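PDB 3PV2: DegQ from Legionella fallonii, which cleaves proteins as a trypsin-fold serine protease of the HtrA family, enclosing its own active sites by forming large 12-mers, and probably also acts as a chaperone. Local coordinates for the interface of chains A and B and the interface of chains A and C. Residues are numbered along the deposited sequence; one frame, centred on the assembly and turned at random. Chains: chain A/B/C, DegQ.

Contact 1: the interface of chains A and B. Residues chain A 436, 446-447; chain B 265, 271, 285-287, 303.
A:Tyr447 meets B:Gln265 where a PDZ domain near the C-terminus of chain A packs against the first PDZ domain of chain B, a contact between modules of an HtrA-family protease. Two hydrogen bonds join them, both made by one side-chain amide to one residue's backbone. The amide nitrogen A:Tyr447 N gives its hydrogen to the carboxamide oxygen B:Gln265 OE1 over 2.8 Å, nearly straight, in the carbonyl plane and on a lone pair. In return B:Gln265 NE2 donates to A:Tyr447 O over 2.9 Å, again onto a lone pair in the carbonyl plane. That acceptor lies only 8° out of the glutamine amide plane, so the pair of bonds fixes the rotation of the carboxamide and lets it pair with the N and O of A:Tyr447 much as the backbone of an adjacent strand could. The extended glutamine chain reaches across from strand 262-266.

Polar atoms also approach the tyrosine ring, at its rim. B:Gln265 OE1 and the carbonyl oxygen B:Val286 O both lie at the ring edge and in its plane, the latter 3.6 Å from A:Tyr447 CE2. The ring and the carboxamide are turned 30° from each other. At the far end the phenol oxygen A:Tyr447 OH comes beside B:Gly303, 3.5 Å from B:Gly303 N, without a hydrogen bond being assigned.

Among the apolar contacts, the tyrosine is flanked by B:Leu285, whose methyl CD2 lies 3.8 Å from A:Tyr447 CD2; the two side chains cross at about a right angle. With CG beside its own backbone N and anti to the carbonyl carbon (chi1 -74°), the ring is sent across strand 284-289, where CE2 touches B:Ser287 CA. A:Met446 lays CG 3.5 Å from B:Gln265 NE2, packing against the amide from the neighbouring strand position. Farther off, A:Leu436 CD1 and B:Leu271 CD1 touch methyl to methyl at 4.0 Å.

Contact 2: the interface of chains A and C. Residues chain A 172-174; chain C 150, 176-178, 197.
C:Asp197 turns its carboxylate carbon between its own backbone N and carbonyl carbon (chi1 60°), and the carboxylate then lies nearly flat with the CA-CB bond. This places OD2 outward against A:Phe174, while OD1 stays on the near side, facing chain C. C:Ser178 swings OG beside its backbone N, anti to the carbonyl carbon, which sets the hydroxyl against A:Ala172.

The carboxylate works as a bridge. A:Phe174 N donates to C:Asp197 OD2 over 2.9 Å in a nearly straight bond. The donor reaches that oxygen on the syn side but 23° out of the carboxylate plane. The other oxygen, OD1, accepts C:Ile176 N at 2.8 Å, a second-shell bond that holds the acid in position from within its own chain. Two backbone amides on opposite sides of the boundary thus share one acid, which would probably favour its charged form.

A:Ala172 is held at both of its backbone polar atoms. Its N donates to C:Ser178 O over 2.9 Å, and its O receives the hydroxyl C:Ser178 OG at 2.7 Å, nearly along the C=O axis. The serine CB is modelled too close to the same oxygen, so the fine geometry of this last bond is doubtful.

C:Ile176 supplies the apolar part of the contact. Its methyl CG2 rests 3.7 Å from A:Phe174 CB, the two side chains crossing at about a right angle. Its other branch sends CD1 to A:Ala172 CB at 3.8 Å, a methyl that C:Val150 CG1 also meets.

In the fold, strand 171-180 of each trypsin-like domain takes part, with its start in chain A facing its later half in chain C. C:Asp197 sits in the loop after strand 194-196, shortly ahead of the GNSGG motif with the nucleophilic serine.

Contact 1: the interface of chains A and B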
loop_
_atom_site.group_PDB
_atom_site.type_symbol
_atom_site.label_atom_id
_atom_site.label_comp_id
_atom_site.label_asym_id
_atom_site.label_seq_id
_atom_site.Cartn_x
_atom_site.Cartn_y
_atom_site.Cartn_z
ATOM N N LEU A 436 -28.879 2.882 -53.407
ATOM C CA LEU A 436 -29.269 3.921 -52.489
ATOM C C LEU A 436 -30.180 3.281 -51.418
ATOM O O LEU A 436 -31.179 2.690 -51.719
ATOM C CB LEU A 436 -29.989 5.053 -53.195
ATOM C CG LEU A 436 -30.540 6.053 -52.181
ATOM C CD1 LEU A 436 -29.372 6.749 -51.481
ATOM C CD2 LEU A 436 -31.522 7.045 -52.802
ATOM N N MET A 446 -31.216 7.421 -42.009
ATOM C CA MET A 446 -30.125 7.889 -42.809
ATOM C C MET A 446 -30.157 7.257 -44.182
ATOM O O MET A 446 -30.499 6.088 -44.309
ATOM C CB MET A 446 -28.829 7.543 -42.093
ATOM C CG MET A 446 -27.651 8.126 -42.624
ATOM S SD MET A 446 -26.319 7.911 -41.380
ATOM C CE MET A 446 -24.993 8.798 -42.287
ATOM N N TYR A 447 -29.858 8.055 -45.216
ATOM C CA TYR A 447 -29.586 7.524 -46.543
ATOM C C TYR A 447 -28.132 7.152 -46.597
ATOM O O TYR A 447 -27.313 7.837 -46.048
ATOM C CB TYR A 447 -29.930 8.538 -47.658
ATOM C CG TYR A 447 -31.382 8.697 -47.882
ATOM C CD1 TYR A 447 -32.069 7.814 -48.691
ATOM C CD2 TYR A 447 -32.094 9.674 -47.258
ATOM C CE1 TYR A 447 -33.420 7.934 -48.909
ATOM C CE2 TYR A 447 -33.455 9.787 -47.451
ATOM C CZ TYR A 447 -34.095 8.919 -48.299
ATOM O OH TYR A 447 -35.432 9.010 -48.461
ATOM N N GLN B 265 -29.727 15.207 -42.846
ATOM C CA GLN B 265 -28.374 14.695 -42.973
ATOM C C GLN B 265 -27.665 15.487 -44.049
ATOM O O GLN B 265 -28.328 16.059 -44.899
ATOM C CB GLN B 265 -28.383 13.190 -43.273
ATOM C CG GLN B 265 -28.317 12.792 -44.744
ATOM C CD GLN B 265 -28.502 11.293 -44.997
ATOM O OE1 GLN B 265 -29.629 10.810 -45.081
ATOM N NE2 GLN B 265 -27.394 10.572 -45.166
ATOM N N LEU B 271 -24.231 11.766 -52.789
ATOM C CA LEU B 271 -25.677 11.637 -52.530
ATOM C C LEU B 271 -26.485 12.528 -53.478
ATOM O O LEU B 271 -27.508 12.115 -54.009
ATOM C CB LEU B 271 -26.024 12.001 -51.063
ATOM C CG LEU B 271 -26.451 10.976 -49.986
ATOM C CD1 LEU B 271 -26.598 9.526 -50.511
ATOM C CD2 LEU B 271 -25.574 11.014 -48.730
ATOM N N LEU B 285 -30.465 17.150 -46.673
ATOM C CA LEU B 285 -31.288 15.970 -46.987
ATOM C C LEU B 285 -32.177 15.584 -45.779
ATOM O O LEU B 285 -31.682 15.440 -44.676
ATOM C CB LEU B 285 -30.382 14.812 -47.407
ATOM C CG LEU B 285 -30.977 13.475 -47.814
ATOM C CD1 LEU B 285 -32.085 13.592 -48.901
ATOM C CD2 LEU B 285 -29.867 12.534 -48.243
ATOM N N VAL B 286 -33.470 15.472 -46.005
ATOM C CA VAL B 286 -34.414 15.032 -44.998
ATOM C C VAL B 286 -34.419 13.528 -45.049
ATOM O O VAL B 286 -34.650 12.919 -46.075
ATOM C CB VAL B 286 -35.818 15.573 -45.229
ATOM C CG1 VAL B 286 -36.821 14.984 -44.216
ATOM C CG2 VAL B 286 -35.829 17.079 -45.172
ATOM N N SER B 287 -34.095 12.924 -43.935
ATOM C CA SER B 287 -34.004 11.494 -43.877
ATOM C C SER B 287 -35.213 10.852 -43.216
ATOM O O SER B 287 -35.391 9.668 -43.320
ATOM C CB SER B 287 -32.722 11.077 -43.162
ATOM O OG SER B 287 -32.641 11.612 -41.847
ATOM N N GLY B 303 -36.498 12.370 -48.111
ATOM C CA GLY B 303 -35.925 12.469 -49.454
ATOM C C GLY B 303 -35.945 13.880 -50.027
ATOM O O GLY B 303 -35.274 14.173 -51.008
#

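Contact 2: the interface of chains A and C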
loop_
_atom_site.group_PDB
_atom_site.type_symbol
_atom_site.label_atom_id
_atom_site.label_comp_id
_atom_site.label_asym_id
_atom_site.label_seq_id
_atom_site.Cartn_x
_atom_site.Cartn_y
_atom_site.Cartn_z
ATOM N N ALA A 172 16.963 -37.462 -22.564
ATOM C CA ALA A 172 15.873 -38.369 -22.997
ATOM C C ALA A 172 14.891 -38.596 -21.823
ATOM O O ALA A 172 15.290 -38.707 -20.688
ATOM C CB ALA A 172 16.441 -39.700 -23.463
ATOM N N THR A 173 13.597 -38.636 -22.135
ATOM C CA THR A 173 12.597 -38.996 -21.160
ATOM C C THR A 173 11.716 -40.077 -21.734
ATOM O O THR A 173 11.581 -40.200 -22.957
ATOM C CB THR A 173 11.735 -37.767 -20.799
ATOM O OG1 THR A 173 11.228 -37.188 -21.993
ATOM C CG2 THR A 173 12.556 -36.690 -20.094
ATOM N N PHE A 174 11.038 -40.803 -20.849
ATOM C CA PHE A 174 10.336 -42.009 -21.210
ATOM C C PHE A 174 8.879 -41.949 -20.794
ATOM O O PHE A 174 8.537 -41.428 -19.710
ATOM C CB PHE A 174 11.044 -43.240 -20.649
ATOM C CG PHE A 174 10.315 -44.549 -20.907
ATOM C CD1 PHE A 174 10.613 -45.305 -21.992
ATOM C CD2 PHE A 174 9.434 -45.070 -19.970
ATOM C CE1 PHE A 174 10.001 -46.539 -22.213
ATOM C CE2 PHE A 174 8.782 -46.308 -20.172
ATOM C CZ PHE A 174 9.073 -47.029 -21.338
ATOM N N VAL C 150 22.209 -43.588 -21.318
ATOM C CA VAL C 150 20.991 -42.924 -21.515
ATOM C C VAL C 150 20.005 -43.930 -22.132
ATOM O O VAL C 150 20.297 -44.661 -23.077
ATOM C CB VAL C 150 21.178 -41.719 -22.437
ATOM C CG1 VAL C 150 19.843 -41.171 -22.870
ATOM C CG2 VAL C 150 22.094 -40.629 -21.767
ATOM N N ILE C 176 13.966 -43.559 -16.760
ATOM C CA ILE C 176 15.232 -43.890 -17.411
ATOM C C ILE C 176 16.360 -42.939 -17.007
ATOM O O ILE C 176 16.133 -41.878 -16.434
ATOM C CB ILE C 176 15.068 -43.808 -18.931
ATOM C CG1 ILE C 176 14.609 -42.414 -19.407
ATOM C CG2 ILE C 176 14.123 -44.875 -19.426
ATOM C CD1 ILE C 176 14.804 -42.175 -21.026
ATOM N N VAL C 177 17.572 -43.319 -17.302
ATOM C CA VAL C 177 18.661 -42.399 -17.292
ATOM C C VAL C 177 18.385 -41.393 -18.410
ATOM O O VAL C 177 18.356 -41.746 -19.587
ATOM C CB VAL C 177 19.981 -43.149 -17.452
ATOM C CG1 VAL C 177 21.151 -42.178 -17.594
ATOM C CG2 VAL C 177 20.262 -44.054 -16.268
ATOM N N SER C 178 18.115 -40.149 -18.064
ATOM C CA SER C 178 17.893 -39.119 -19.101
ATOM C C SER C 178 19.170 -38.499 -19.673
ATOM O O SER C 178 19.136 -37.995 -20.793
ATOM C CB SER C 178 17.092 -37.960 -18.553
ATOM O OG SER C 178 15.878 -38.462 -18.016
ATOM N N ASP C 197 14.387 -39.346 -15.230
ATOM C CA ASP C 197 13.024 -38.913 -15.005
ATOM C C ASP C 197 12.264 -39.730 -14.001
ATOM O O ASP C 197 11.029 -39.748 -13.985
ATOM C CB ASP C 197 12.216 -38.807 -16.314
ATOM C CG ASP C 197 12.112 -40.122 -17.076
ATOM O OD1 ASP C 197 12.751 -41.079 -16.685
ATOM O OD2 ASP C 197 11.376 -40.143 -18.086
#

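The C-alpha centres of contacts 1 and 2 are about 75 Å apart, and the two have no residue in common; chain A takes part in both. Contact 1 uses strand 444-450 at the C-terminal end and PDZ elements of a neighbour, whereas contact 2 pairs residues of strand 171-180 in two protease domains. Chain A therefore meets one neighbour through its C-terminal PDZ region and another through its protease domain. Contact 2 is consistent with the protease-domain trimer typical of HtrA proteins, and contact 1 would then probably join such trimers through PDZ domains, closing the 12-mer around its protease sites.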